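Local coordinates for protein Lpg2148(MvcA) (PDB 6K11) that probably regulates the host ubiquitin-conjugating enzyme UBE2N as a deamidase-related deubiquitinating effector of Legionella pneumophila, at residues A[54-57]-A[58-61]; A[266-269]-A[270-273]; A[274-277]-A[278-282]; A[372-375]-A[376-380]. All coordinates share one frame; numbering follows the deposited sequence.

Contact 1: residues A[54-57]-A[58-61]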
ATOM      1  N   ALA A  54      -6.397   7.064  28.244  1.00 40.40           N
ATOM      2  CA  ALA A  54      -6.283   8.423  27.719  1.00 42.84           C
ATOM      3  C   ALA A  54      -5.224   8.497  26.627  1.00 43.33           C
ATOM      4  O   ALA A  54      -5.414   9.174  25.606  1.00 43.11           O
ATOM      5  CB  ALA A  54      -5.961   9.400  28.849  1.00 46.35           C
ATOM      6  N   LYS A  55      -4.119   7.773  26.815  1.00 43.58           N
ATOM      7  CA  LYS A  55      -3.043   7.739  25.833  1.00 43.16           C
ATOM      8  C   LYS A  55      -3.502   7.108  24.523  1.00 44.90           C
ATOM      9  O   LYS A  55      -3.250   7.647  23.435  1.00 40.91           O
ATOM     10  CB  LYS A  55      -1.851   6.970  26.413  1.00 47.84           C
ATOM     11  CG  LYS A  55      -0.664   6.811  25.464  1.00 52.80           C
ATOM     12  CD  LYS A  55       0.266   5.692  25.918  1.00 58.12           C
ATOM     13  CE  LYS A  55       1.523   5.628  25.056  1.00 64.13           C
ATOM     14  NZ  LYS A  55       2.453   4.538  25.484  1.00 69.19           N
ATOM     15  N   GLU A  56      -4.178   5.959  24.606  1.00 40.35           N
ATOM     16  CA  GLU A  56      -4.597   5.276  23.386  1.00 41.89           C
ATOM     17  C   GLU A  56      -5.662   6.071  22.647  1.00 39.40           C
ATOM     18  O   GLU A  56      -5.675   6.102  21.411  1.00 37.92           O
ATOM     19  CB  GLU A  56      -5.108   3.873  23.708  1.00 42.19           C
ATOM     20  CG  GLU A  56      -4.024   2.917  24.157  1.00 46.72           C
ATOM     21  CD  GLU A  56      -3.008   2.641  23.066  1.00 51.81           C
ATOM     22  OE1 GLU A  56      -3.366   2.732  21.870  1.00 54.87           O
ATOM     23  OE2 GLU A  56      -1.852   2.322  23.404  1.00 58.05           O
ATOM     24  N   VAL A  57      -6.564   6.718  23.381  1.00 35.87           N
ATOM     25  CA  VAL A  57      -7.603   7.511  22.733  1.00 37.03           C
ATOM     26  C   VAL A  57      -6.979   8.698  22.004  1.00 37.26           C
ATOM     27  O   VAL A  57      -7.328   8.998  20.855  1.00 33.46           O
ATOM     28  CB  VAL A  57      -8.662   7.949  23.760  1.00 36.75           C
ATOM     29  CG1 VAL A  57      -9.624   8.948  23.147  1.00 36.27           C
ATOM     30  CG2 VAL A  57      -9.431   6.707  24.292  1.00 31.11           C
ATOM     31  N   SER A  58      -6.034   9.379  22.658  1.00 36.91           N
ATOM     32  CA  SER A  58      -5.355  10.509  22.028  1.00 37.78           C
ATOM     33  C   SER A  58      -4.650  10.086  20.742  1.00 38.81           C
ATOM     34  O   SER A  58      -4.755  10.762  19.708  1.00 39.17           O
ATOM     35  CB  SER A  58      -4.356  11.133  23.009  1.00 38.70           C
ATOM     36  OG  SER A  58      -3.498  12.059  22.343  1.00 44.02           O
ATOM     37  N   LYS A  59      -3.928   8.963  20.789  1.00 33.21           N
ATOM     38  CA  LYS A  59      -3.186   8.496  19.621  1.00 39.43           C
ATOM     39  C   LYS A  59      -4.111   8.288  18.421  1.00 42.29           C
ATOM     40  O   LYS A  59      -3.833   8.770  17.315  1.00 38.10           O
ATOM     41  CB  LYS A  59      -2.446   7.206  19.974  1.00 44.54           C
ATOM     42  CG  LYS A  59      -1.816   6.473  18.791  1.00 51.81           C
ATOM     43  CD  LYS A  59      -0.928   5.331  19.291  1.00 52.44           C
ATOM     44  CE  LYS A  59      -0.855   4.181  18.291  1.00 60.04           C
ATOM     45  NZ  LYS A  59      -0.276   2.954  18.920  1.00 66.71           N
ATOM     46  N   VAL A  60      -5.233   7.599  18.632  1.00 37.92           N
ATOM     47  CA  VAL A  60      -6.159   7.306  17.539  1.00 37.33           C
ATOM     48  C   VAL A  60      -6.833   8.581  17.045  1.00 35.45           C
ATOM     49  O   VAL A  60      -6.972   8.798  15.836  1.00 37.87           O
ATOM     50  CB  VAL A  60      -7.185   6.252  17.997  1.00 36.04           C
ATOM     51  CG1 VAL A  60      -8.321   6.135  16.986  1.00 36.53           C
ATOM     52  CG2 VAL A  60      -6.497   4.920  18.210  1.00 38.37           C
ATOM     53  N   CYS A  61      -7.256   9.449  17.960  1.00 34.10           N
ATOM     54  CA  CYS A  61      -7.940  10.661  17.537  1.00 37.67           C
ATOM     55  C   CYS A  61      -6.984  11.627  16.842  1.00 41.09           C
ATOM     56  O   CYS A  61      -7.415  12.397  15.968  1.00 37.82           O
ATOM     57  CB  CYS A  61      -8.641  11.297  18.737  1.00 36.45           C
ATOM     58  SG  CYS A  61      -9.951  10.167  19.389  1.00 44.81           S
TER
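The carbonyl oxygen V57 O accepts the backbone N-H of C61, with V57 O and C61 N 2.9 Å apart. The bond is fairly straight, at 164° on the hydrogen. Three further i to i+4 bonds run beside it: S58 N to A54 O, K59 N to K55 O and V60 N to E56 O. Together they make 54-61 a regular alpha-helical piece.

The side chains of V57 and C61 meet one turn apart. The CG1 branch of V57 touches SG of C61 at 4.0 Å. CG1 stands opposite the backbone N, chi1 171°, so this methyl leans along the helix toward the following turn. SG of C61 lies beside its own backbone N, chi1 -63°, and reaches back to meet it. V60 packs its CG2 methyl 3.5 Å from E56 O.

E56 and K59, three residues apart, carry opposite charges. E56 OE1 and K59 NZ are 4.3 Å apart, too far for a salt bridge, and any attraction is probably modest. E56 OE1 also has a weak hydrogen bond to S39 OG, at the end of helix 28-39.

The whole piece belongs to helix 49-64. Its V57, V60 and C61 face helix 358-381, where they meet K370, M373 and T374. The side chain of E56 packs on S42 and I43 of a loop.

Contact 2: residues A[266-269]-A[270-273]; sequences VSDK and DEYL
The backbone turns at D268 and enters a new helix, where Y272 N bonds to D268 O and L273 N to K269 O, each pair 3.0 Å apart. D268 has positive phi, 60°, and closes helix 261-266 with a Schellman motif. It is also the N-cap residue of helix 269-274, although its carboxylate makes no capping bond. S267 OG takes a weak bond from K269 N and is bonded to W264 O as well.

D268 and E271 lie side by side and point the same way, with D268 OD1 and E271 OE1 4.1 Å apart. Their carboxylate planes are turned 45° to each other. D270 folds back toward the turn: CG sits between its backbone N and carbonyl carbon, chi1 66°, and OD1 comes to 3.4 Å from D268 CA. On another side the aliphatic chain of K269 crosses L273 at a slant, CE to CD1 of L273 at 3.9 Å. The extended lysine carries NZ onward to E311, with further bonds to the carbonyls of E303 and S306.

D268, D270 and E271 each make a salt bridge to NZ of K13, on helix 4-19. Three carboxylates thus share one ammonium group. The lysine would offset their mutual repulsion, and the start of helix 269-274 would probably favour their negative charge too.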
ATOM      1  N   VAL A 266      -9.729  17.282  -3.377  1.00 25.51           N
ATOM      2  CA  VAL A 266      -9.757  18.729  -3.132  1.00 27.02           C
ATOM      3  C   VAL A 266      -8.673  19.436  -3.954  1.00 31.01           C
ATOM      4  O   VAL A 266      -8.874  20.562  -4.438  1.00 29.16           O
ATOM      5  CB  VAL A 266      -9.609  19.025  -1.617  1.00 29.70           C
ATOM      6  CG1 VAL A 266      -9.397  20.505  -1.359  1.00 32.45           C
ATOM      7  CG2 VAL A 266     -10.850  18.531  -0.832  1.00 29.90           C
ATOM      8  N   SER A 267      -7.523  18.786  -4.154  1.00 25.50           N
ATOM      9  CA  SER A 267      -6.433  19.394  -4.912  1.00 28.97           C
ATOM     10  C   SER A 267      -6.621  19.297  -6.422  1.00 29.27           C
ATOM     11  O   SER A 267      -5.829  19.899  -7.151  1.00 28.04           O
ATOM     12  CB  SER A 267      -5.093  18.738  -4.549  1.00 28.02           C
ATOM     13  OG  SER A 267      -4.981  17.456  -5.163  1.00 26.85           O
ATOM     14  N   ASP A 268      -7.615  18.538  -6.903  1.00 27.12           N
ATOM     15  CA  ASP A 268      -7.869  18.375  -8.343  1.00 31.69           C
ATOM     16  C   ASP A 268      -6.662  17.777  -9.070  1.00 29.95           C
ATOM     17  O   ASP A 268      -6.473  17.993 -10.276  1.00 28.80           O
ATOM     18  CB  ASP A 268      -8.267  19.700  -9.024  1.00 33.03           C
ATOM     19  CG  ASP A 268      -9.508  20.340  -8.419  1.00 34.88           C
ATOM     20  OD1 ASP A 268     -10.547  19.659  -8.324  1.00 34.69           O
ATOM     21  OD2 ASP A 268      -9.436  21.534  -8.044  1.00 36.53           O
ATOM     22  N   LYS A 269      -5.817  17.025  -8.360  1.00 30.86           N
ATOM     23  CA  LYS A 269      -4.727  16.366  -9.071  1.00 28.41           C
ATOM     24  C   LYS A 269      -5.249  15.276  -9.989  1.00 30.59           C
ATOM     25  O   LYS A 269      -4.567  14.921 -10.954  1.00 33.71           O
ATOM     26  CB  LYS A 269      -3.695  15.785  -8.093  1.00 33.06           C
ATOM     27  CG  LYS A 269      -2.448  15.272  -8.799  1.00 32.21           C
ATOM     28  CD  LYS A 269      -1.234  15.266  -7.911  1.00 27.44           C
ATOM     29  CE  LYS A 269      -0.111  14.487  -8.584  1.00 28.77           C
ATOM     30  NZ  LYS A 269       1.159  14.564  -7.797  1.00 29.94           N
ATOM     31  N   ASP A 270      -6.451  14.753  -9.731  1.00 29.03           N
ATOM     32  CA  ASP A 270      -7.063  13.829 -10.679  1.00 26.14           C
ATOM     33  C   ASP A 270      -7.288  14.503 -12.032  1.00 32.43           C
ATOM     34  O   ASP A 270      -6.983  13.925 -13.085  1.00 32.59           O
ATOM     35  CB  ASP A 270      -8.380  13.268 -10.105  1.00 30.01           C
ATOM     36  CG  ASP A 270      -9.480  14.334  -9.932  1.00 34.54           C
ATOM     37  OD1 ASP A 270      -9.218  15.422  -9.373  1.00 30.50           O
ATOM     38  OD2 ASP A 270     -10.631  14.059 -10.336  1.00 34.10           O
ATOM     39  N   GLU A 271      -7.814  15.736 -12.021  1.00 29.12           N
ATOM     40  CA  GLU A 271      -8.087  16.448 -13.270  1.00 32.78           C
ATOM     41  C   GLU A 271      -6.791  16.899 -13.926  1.00 33.97           C
ATOM     42  O   GLU A 271      -6.658  16.844 -15.156  1.00 34.52           O
ATOM     43  CB  GLU A 271      -8.996  17.656 -13.010  1.00 34.07           C
ATOM     44  CG  GLU A 271     -10.407  17.274 -12.571  1.00 41.88           C
ATOM     45  CD  GLU A 271     -11.367  18.463 -12.543  1.00 49.63           C
ATOM     46  OE1 GLU A 271     -12.371  18.390 -11.792  1.00 49.04           O
ATOM     47  OE2 GLU A 271     -11.114  19.462 -13.259  1.00 52.49           O
ATOM     48  N   TYR A 272      -5.833  17.358 -13.116  1.00 31.66           N
ATOM     49  CA  TYR A 272      -4.524  17.733 -13.637  1.00 34.65           C
ATOM     50  C   TYR A 272      -3.901  16.592 -14.436  1.00 35.52           C
ATOM     51  O   TYR A 272      -3.468  16.780 -15.581  1.00 34.08           O
ATOM     52  CB  TYR A 272      -3.600  18.149 -12.494  1.00 31.52           C
ATOM     53  CG  TYR A 272      -2.258  18.648 -12.995  1.00 36.79           C
ATOM     54  CD1 TYR A 272      -2.125  19.928 -13.541  1.00 39.61           C
ATOM     55  CD2 TYR A 272      -1.128  17.834 -12.941  1.00 36.39           C
ATOM     56  CE1 TYR A 272      -0.907  20.385 -14.013  1.00 40.61           C
ATOM     57  CE2 TYR A 272       0.100  18.283 -13.421  1.00 34.57           C
ATOM     58  CZ  TYR A 272       0.203  19.554 -13.948  1.00 40.65           C
ATOM     59  OH  TYR A 272       1.422  19.983 -14.408  1.00 44.53           O
ATOM     60  N   LEU A 273      -3.848  15.395 -13.847  1.00 30.42           N
ATOM     61  CA  LEU A 273      -3.183  14.294 -14.537  1.00 33.52           C
ATOM     62  C   LEU A 273      -4.022  13.798 -15.700  1.00 35.22           C
ATOM     63  O   LEU A 273      -3.474  13.374 -16.723  1.00 35.83           O
ATOM     64  CB  LEU A 273      -2.866  13.151 -13.562  1.00 31.63           C
ATOM     65  CG  LEU A 273      -1.795  13.472 -12.514  1.00 32.51           C
ATOM     66  CD1 LEU A 273      -1.831  12.416 -11.409  1.00 32.20           C
ATOM     67  CD2 LEU A 273      -0.377  13.589 -13.140  1.00 32.80           C
TER

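Contact 3: residues A[274-277]-A[278-282]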
ATOM      1  N   SER A 274      -5.348  13.866 -15.571  1.00 33.54           N
ATOM      2  CA  SER A 274      -6.225  13.509 -16.675  1.00 36.48           C
ATOM      3  C   SER A 274      -5.820  14.184 -17.982  1.00 38.13           C
ATOM      4  O   SER A 274      -5.966  13.594 -19.061  1.00 37.04           O
ATOM      5  CB  SER A 274      -7.657  13.897 -16.328  1.00 34.60           C
ATOM      6  OG  SER A 274      -8.530  13.485 -17.351  1.00 40.24           O
ATOM      7  N   ARG A 275      -5.312  15.414 -17.907  1.00 34.74           N
ATOM      8  CA  ARG A 275      -5.081  16.184 -19.119  1.00 42.79           C
ATOM      9  C   ARG A 275      -3.931  15.639 -19.957  1.00 42.87           C
ATOM     10  O   ARG A 275      -3.838  15.977 -21.142  1.00 42.42           O
ATOM     11  CB  ARG A 275      -4.869  17.657 -18.744  1.00 41.72           C
ATOM     12  CG  ARG A 275      -5.996  18.138 -17.831  1.00 41.65           C
ATOM     13  CD  ARG A 275      -6.235  19.622 -17.816  1.00 45.29           C
ATOM     14  NE  ARG A 275      -5.392  20.257 -16.824  1.00 47.49           N
ATOM     15  CZ  ARG A 275      -5.822  20.916 -15.750  1.00 43.84           C
ATOM     16  NH1 ARG A 275      -7.118  21.082 -15.497  1.00 42.86           N
ATOM     17  NH2 ARG A 275      -4.926  21.438 -14.932  1.00 41.22           N
ATOM     18  N   ILE A 276      -3.076  14.771 -19.406  1.00 41.19           N
ATOM     19  CA  ILE A 276      -2.009  14.227 -20.245  1.00 40.17           C
ATOM     20  C   ILE A 276      -2.489  13.104 -21.149  1.00 41.44           C
ATOM     21  O   ILE A 276      -1.797  12.770 -22.122  1.00 40.32           O
ATOM     22  CB  ILE A 276      -0.801  13.766 -19.405  1.00 43.34           C
ATOM     23  CG1 ILE A 276      -1.047  12.404 -18.750  1.00 39.07           C
ATOM     24  CG2 ILE A 276      -0.419  14.841 -18.373  1.00 41.80           C
ATOM     25  CD1 ILE A 276       0.211  11.851 -18.091  1.00 41.72           C
ATOM     26  N   GLY A 277      -3.662  12.542 -20.890  1.00 39.42           N
ATOM     27  CA  GLY A 277      -4.167  11.446 -21.708  1.00 40.63           C
ATOM     28  C   GLY A 277      -3.701  10.089 -21.211  1.00 39.07           C
ATOM     29  O   GLY A 277      -2.588   9.924 -20.725  1.00 38.83           O
ATOM     30  N   ILE A 278      -4.576   9.090 -21.373  1.00 38.32           N
ATOM     31  CA  ILE A 278      -4.339   7.762 -20.798  1.00 39.72           C
ATOM     32  C   ILE A 278      -3.126   7.089 -21.435  1.00 46.09           C
ATOM     33  O   ILE A 278      -2.380   6.363 -20.759  1.00 41.85           O
ATOM     34  CB  ILE A 278      -5.603   6.892 -20.928  1.00 38.84           C
ATOM     35  CG1 ILE A 278      -5.390   5.523 -20.262  1.00 44.80           C
ATOM     36  CG2 ILE A 278      -6.012   6.735 -22.400  1.00 42.62           C
ATOM     37  CD1 ILE A 278      -4.971   5.605 -18.785  1.00 42.78           C
ATOM     38  N   ASP A 279      -2.906   7.310 -22.738  1.00 43.26           N
ATOM     39  CA  ASP A 279      -1.772   6.678 -23.412  1.00 45.87           C
ATOM     40  C   ASP A 279      -0.453   7.153 -22.814  1.00 41.31           C
ATOM     41  O   ASP A 279       0.413   6.340 -22.475  1.00 43.61           O
ATOM     42  CB  ASP A 279      -1.811   6.964 -24.916  1.00 48.04           C
ATOM     43  CG  ASP A 279      -2.962   6.266 -25.623  1.00 53.03           C
ATOM     44  OD1 ASP A 279      -3.328   5.137 -25.231  1.00 56.43           O
ATOM     45  OD2 ASP A 279      -3.492   6.852 -26.590  1.00 64.26           O
ATOM     46  N   LYS A 280      -0.292   8.473 -22.668  1.00 42.31           N
ATOM     47  CA  LYS A 280       0.917   9.019 -22.057  1.00 43.56           C
ATOM     48  C   LYS A 280       1.075   8.570 -20.609  1.00 40.91           C
ATOM     49  O   LYS A 280       2.192   8.269 -20.171  1.00 38.35           O
ATOM     50  CB  LYS A 280       0.911  10.546 -22.130  1.00 45.46           C
ATOM     51  CG  LYS A 280       2.280  11.174 -21.856  1.00 50.47           C
ATOM     52  CD  LYS A 280       3.274  10.826 -22.965  1.00 56.06           C
ATOM     53  CE  LYS A 280       2.754  11.271 -24.334  1.00 57.54           C
ATOM     54  NZ  LYS A 280       2.870  10.218 -25.390  1.00 60.02           N
ATOM     55  N   TYR A 281      -0.024   8.551 -19.840  1.00 38.64           N
ATOM     56  CA  TYR A 281       0.044   8.040 -18.469  1.00 38.40           C
ATOM     57  C   TYR A 281       0.565   6.604 -18.446  1.00 37.11           C
ATOM     58  O   TYR A 281       1.460   6.269 -17.663  1.00 35.64           O
ATOM     59  CB  TYR A 281      -1.331   8.131 -17.779  1.00 36.05           C
ATOM     60  CG  TYR A 281      -1.285   7.962 -16.252  1.00 34.33           C
ATOM     61  CD1 TYR A 281      -1.351   6.697 -15.670  1.00 36.74           C
ATOM     62  CD2 TYR A 281      -1.181   9.066 -15.401  1.00 34.84           C
ATOM     63  CE1 TYR A 281      -1.307   6.522 -14.288  1.00 32.71           C
ATOM     64  CE2 TYR A 281      -1.142   8.898 -13.999  1.00 34.73           C
ATOM     65  CZ  TYR A 281      -1.203   7.619 -13.458  1.00 34.90           C
ATOM     66  OH  TYR A 281      -1.151   7.427 -12.078  1.00 31.39           O
ATOM     67  N   ILE A 282       0.026   5.739 -19.310  1.00 36.34           N
ATOM     68  CA  ILE A 282       0.479   4.348 -19.321  1.00 37.63           C
ATOM     69  C   ILE A 282       1.947   4.265 -19.725  1.00 38.19           C
ATOM     70  O   ILE A 282       2.725   3.486 -19.156  1.00 37.90           O
ATOM     71  CB  ILE A 282      -0.411   3.492 -20.245  1.00 42.68           C
ATOM     72  CG1 ILE A 282      -1.813   3.353 -19.661  1.00 38.92           C
ATOM     73  CG2 ILE A 282       0.199   2.113 -20.436  1.00 43.84           C
ATOM     74  CD1 ILE A 282      -2.779   2.641 -20.585  1.00 42.35           C
TER
HETATM   75  O   HOH W   1      -1.883  10.781 -23.956  1.00 43.71           O
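A type I beta turn from S274 to G277 leads directly into helix 278-288, whose first turn is closed by Y281 N bonding to G277 O at 3.0 Å. The turn joins helix 269-274 to helix 278-288. G277 is the N-cap residue. At its phi of 88° a CB would be jammed against I276 O, and glycine has none.

I276 reaches forward over the turn to the base of Y281. Its CG1 sits between the backbone N and the carbonyl carbon, chi1 79°, which sends CD1 toward the new helix. CD1 lies 3.7 Å from Y281 N and 4.0 Å from Y281 CB. It meets the tyrosine ring at its edge, near the ring plane, beside CD2. The ring stacks on F304, which I276 also touches, meets F249 at an angle and packs on F234 and I236 of strand 228-238.

K280 bends away, and its NZ pairs with E283. Its CB rests 3.5 Å from I276 O. One water joins the two residues: it donates to I276 O at 2.7 Å and accepts from K280 N at 3.1 Å.

Contact 4: residues A[372-375]-A[376-380]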
ATOM      1  N   ALA A 372     -17.461   6.514  21.588  1.00 36.26           N
ATOM      2  CA  ALA A 372     -17.633   5.062  21.552  1.00 36.26           C
ATOM      3  C   ALA A 372     -16.336   4.344  21.907  1.00 37.09           C
ATOM      4  O   ALA A 372     -16.340   3.346  22.649  1.00 34.74           O
ATOM      5  CB  ALA A 372     -18.130   4.624  20.174  1.00 34.07           C
ATOM      6  N   MET A 373     -15.216   4.824  21.372  1.00 34.71           N
ATOM      7  CA  MET A 373     -13.922   4.234  21.703  1.00 33.80           C
ATOM      8  C   MET A 373     -13.653   4.319  23.203  1.00 35.12           C
ATOM      9  O   MET A 373     -13.246   3.328  23.830  1.00 35.73           O
ATOM     10  CB  MET A 373     -12.806   4.934  20.909  1.00 34.49           C
ATOM     11  CG  MET A 373     -11.408   4.350  21.147  1.00 34.32           C
ATOM     12  SD  MET A 373     -10.033   5.212  20.311  1.00 26.32           S
ATOM     13  CE  MET A 373      -8.638   4.347  21.044  1.00 42.15           C
ATOM     14  N   THR A 374     -13.882   5.494  23.796  1.00 34.24           N
ATOM     15  CA  THR A 374     -13.560   5.693  25.208  1.00 36.01           C
ATOM     16  C   THR A 374     -14.447   4.831  26.101  1.00 38.32           C
ATOM     17  O   THR A 374     -13.966   4.163  27.024  1.00 38.73           O
ATOM     18  CB  THR A 374     -13.715   7.168  25.578  1.00 38.53           C
ATOM     19  OG1 THR A 374     -12.898   7.971  24.710  1.00 36.53           O
ATOM     20  CG2 THR A 374     -13.290   7.396  27.018  1.00 40.74           C
ATOM     21  N   GLU A 375     -15.756   4.834  25.838  1.00 39.10           N
ATOM     22  CA  GLU A 375     -16.665   4.042  26.660  1.00 39.26           C
ATOM     23  C   GLU A 375     -16.387   2.548  26.506  1.00 38.93           C
ATOM     24  O   GLU A 375     -16.416   1.800  27.492  1.00 36.32           O
ATOM     25  CB  GLU A 375     -18.112   4.397  26.310  1.00 41.67           C
ATOM     26  CG  GLU A 375     -18.434   5.867  26.612  1.00 46.96           C
ATOM     27  CD  GLU A 375     -19.894   6.254  26.385  1.00 56.03           C
ATOM     28  OE1 GLU A 375     -20.347   7.261  26.989  1.00 57.87           O
ATOM     29  OE2 GLU A 375     -20.585   5.567  25.593  1.00 60.17           O
ATOM     30  N   HIS A 376     -16.069   2.100  25.288  1.00 35.28           N
ATOM     31  CA  HIS A 376     -15.783   0.684  25.075  1.00 38.44           C
ATOM     32  C   HIS A 376     -14.498   0.269  25.787  1.00 42.03           C
ATOM     33  O   HIS A 376     -14.427  -0.815  26.384  1.00 38.82           O
ATOM     34  CB  HIS A 376     -15.704   0.389  23.573  1.00 37.25           C
ATOM     35  CG  HIS A 376     -15.909  -1.053  23.217  1.00 37.40           C
ATOM     36  ND1 HIS A 376     -16.930  -1.817  23.749  1.00 37.58           N
ATOM     37  CD2 HIS A 376     -15.220  -1.874  22.386  1.00 37.49           C
ATOM     38  CE1 HIS A 376     -16.865  -3.041  23.253  1.00 34.82           C
ATOM     39  NE2 HIS A 376     -15.839  -3.104  22.426  1.00 37.72           N
ATOM     40  N   LEU A 377     -13.473   1.123  25.744  1.00 39.59           N
ATOM     41  CA  LEU A 377     -12.231   0.828  26.454  1.00 42.12           C
ATOM     42  C   LEU A 377     -12.455   0.787  27.964  1.00 40.95           C
ATOM     43  O   LEU A 377     -11.959  -0.117  28.653  1.00 40.83           O
ATOM     44  CB  LEU A 377     -11.185   1.880  26.081  1.00 39.79           C
ATOM     45  CG  LEU A 377      -9.760   1.474  25.725  1.00 50.89           C
ATOM     46  CD1 LEU A 377      -9.709   0.206  24.895  1.00 46.32           C
ATOM     47  CD2 LEU A 377      -9.119   2.642  24.972  1.00 47.42           C
ATOM     48  N   GLU A 378     -13.200   1.755  28.498  1.00 39.20           N
ATOM     49  CA  GLU A 378     -13.448   1.775  29.933  1.00 43.90           C
ATOM     50  C   GLU A 378     -14.276   0.570  30.360  1.00 48.08           C
ATOM     51  O   GLU A 378     -14.041  -0.009  31.427  1.00 47.27           O
ATOM     52  CB  GLU A 378     -14.142   3.075  30.321  1.00 44.36           C
ATOM     53  CG  GLU A 378     -13.254   4.312  30.211  1.00 45.42           C
ATOM     54  CD  GLU A 378     -14.048   5.588  30.363  1.00 44.92           C
ATOM     55  OE1 GLU A 378     -15.289   5.508  30.270  1.00 51.29           O
ATOM     56  OE2 GLU A 378     -13.445   6.663  30.576  1.00 49.26           O
ATOM     57  N   SER A 379     -15.234   0.160  29.523  1.00 40.94           N
ATOM     58  CA  SER A 379     -16.058  -1.001  29.836  1.00 41.52           C
ATOM     59  C   SER A 379     -15.227  -2.276  29.837  1.00 44.02           C
ATOM     60  O   SER A 379     -15.268  -3.057  30.796  1.00 47.25           O
ATOM     61  CB  SER A 379     -17.220  -1.096  28.832  1.00 42.13           C
ATOM     62  OG  SER A 379     -18.272  -1.908  29.331  1.00 48.38           O
ATOM     63  N   LEU A 380     -14.446  -2.493  28.777  1.00 39.08           N
ATOM     64  CA  LEU A 380     -13.699  -3.736  28.646  1.00 41.06           C
ATOM     65  C   LEU A 380     -12.669  -3.906  29.760  1.00 47.07           C
ATOM     66  O   LEU A 380     -12.321  -5.039  30.108  1.00 43.42           O
ATOM     67  CB  LEU A 380     -13.001  -3.790  27.288  1.00 39.90           C
ATOM     68  CG  LEU A 380     -13.906  -4.031  26.072  1.00 45.31           C
ATOM     69  CD1 LEU A 380     -13.105  -3.910  24.776  1.00 43.45           C
ATOM     70  CD2 LEU A 380     -14.595  -5.392  26.167  1.00 40.71           C
TER
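T374 and E378 lie side by side along one helix flank and point the same way. The CG2 methyl of T374 touches carboxylate oxygen OE2 of E378 at 3.6 Å. T374 OG1 is bonded to K370 O, which fixes the rotation of the group. With OG1 beside the backbone N, chi1 -56°, CG2 is left to face the next turn. E378 passes its CG 3.3 Å from T374 O, and the same oxygen accepts E378 N at 2.9 Å.

On the buried flank M373 and L377 meet more loosely, CE of M373 to CD2 of L377 at 4.3 Å. M373 is fully extended, so its methyl lies far from the helix axis.

H376 leaves the helix elsewhere. Its CB is close to A372 O, at 3.2 Å. One face of the imidazole carries CD1 of L380, 3.6 Å above the ring plane and offset toward the rim. H376 NE2 is hydrogen-bonded to E37 OE2 of helix 28-39, which steadies the ring from outside.

This last stretch of helix 358-381 lies against two helices. L377 packs on I53 of helix 49-64 and on A36 of helix 28-39. A372 and H376 also meet helix 28-39, at E29 and Q33.

The four contacts form two pairs. Contacts 1 and 4 have centres about 12 Å apart and lie on helices that pack together. M373 is the main joint: its CE lies 3.5 Å from E56 O and 3.6 Å from V60 CG2. Contacts 2 and 3 adjoin in sequence, with centres about 13 Å apart, and span the turn into helix 269-274, most of that helix, and then the turn into helix 278-288 and its start. The pairs are well separated. Contact 1 lies about 33 Å from contact 2, centre to centre, and contact 4 about 49 Å from contact 3, on opposite sides of the chain's centre.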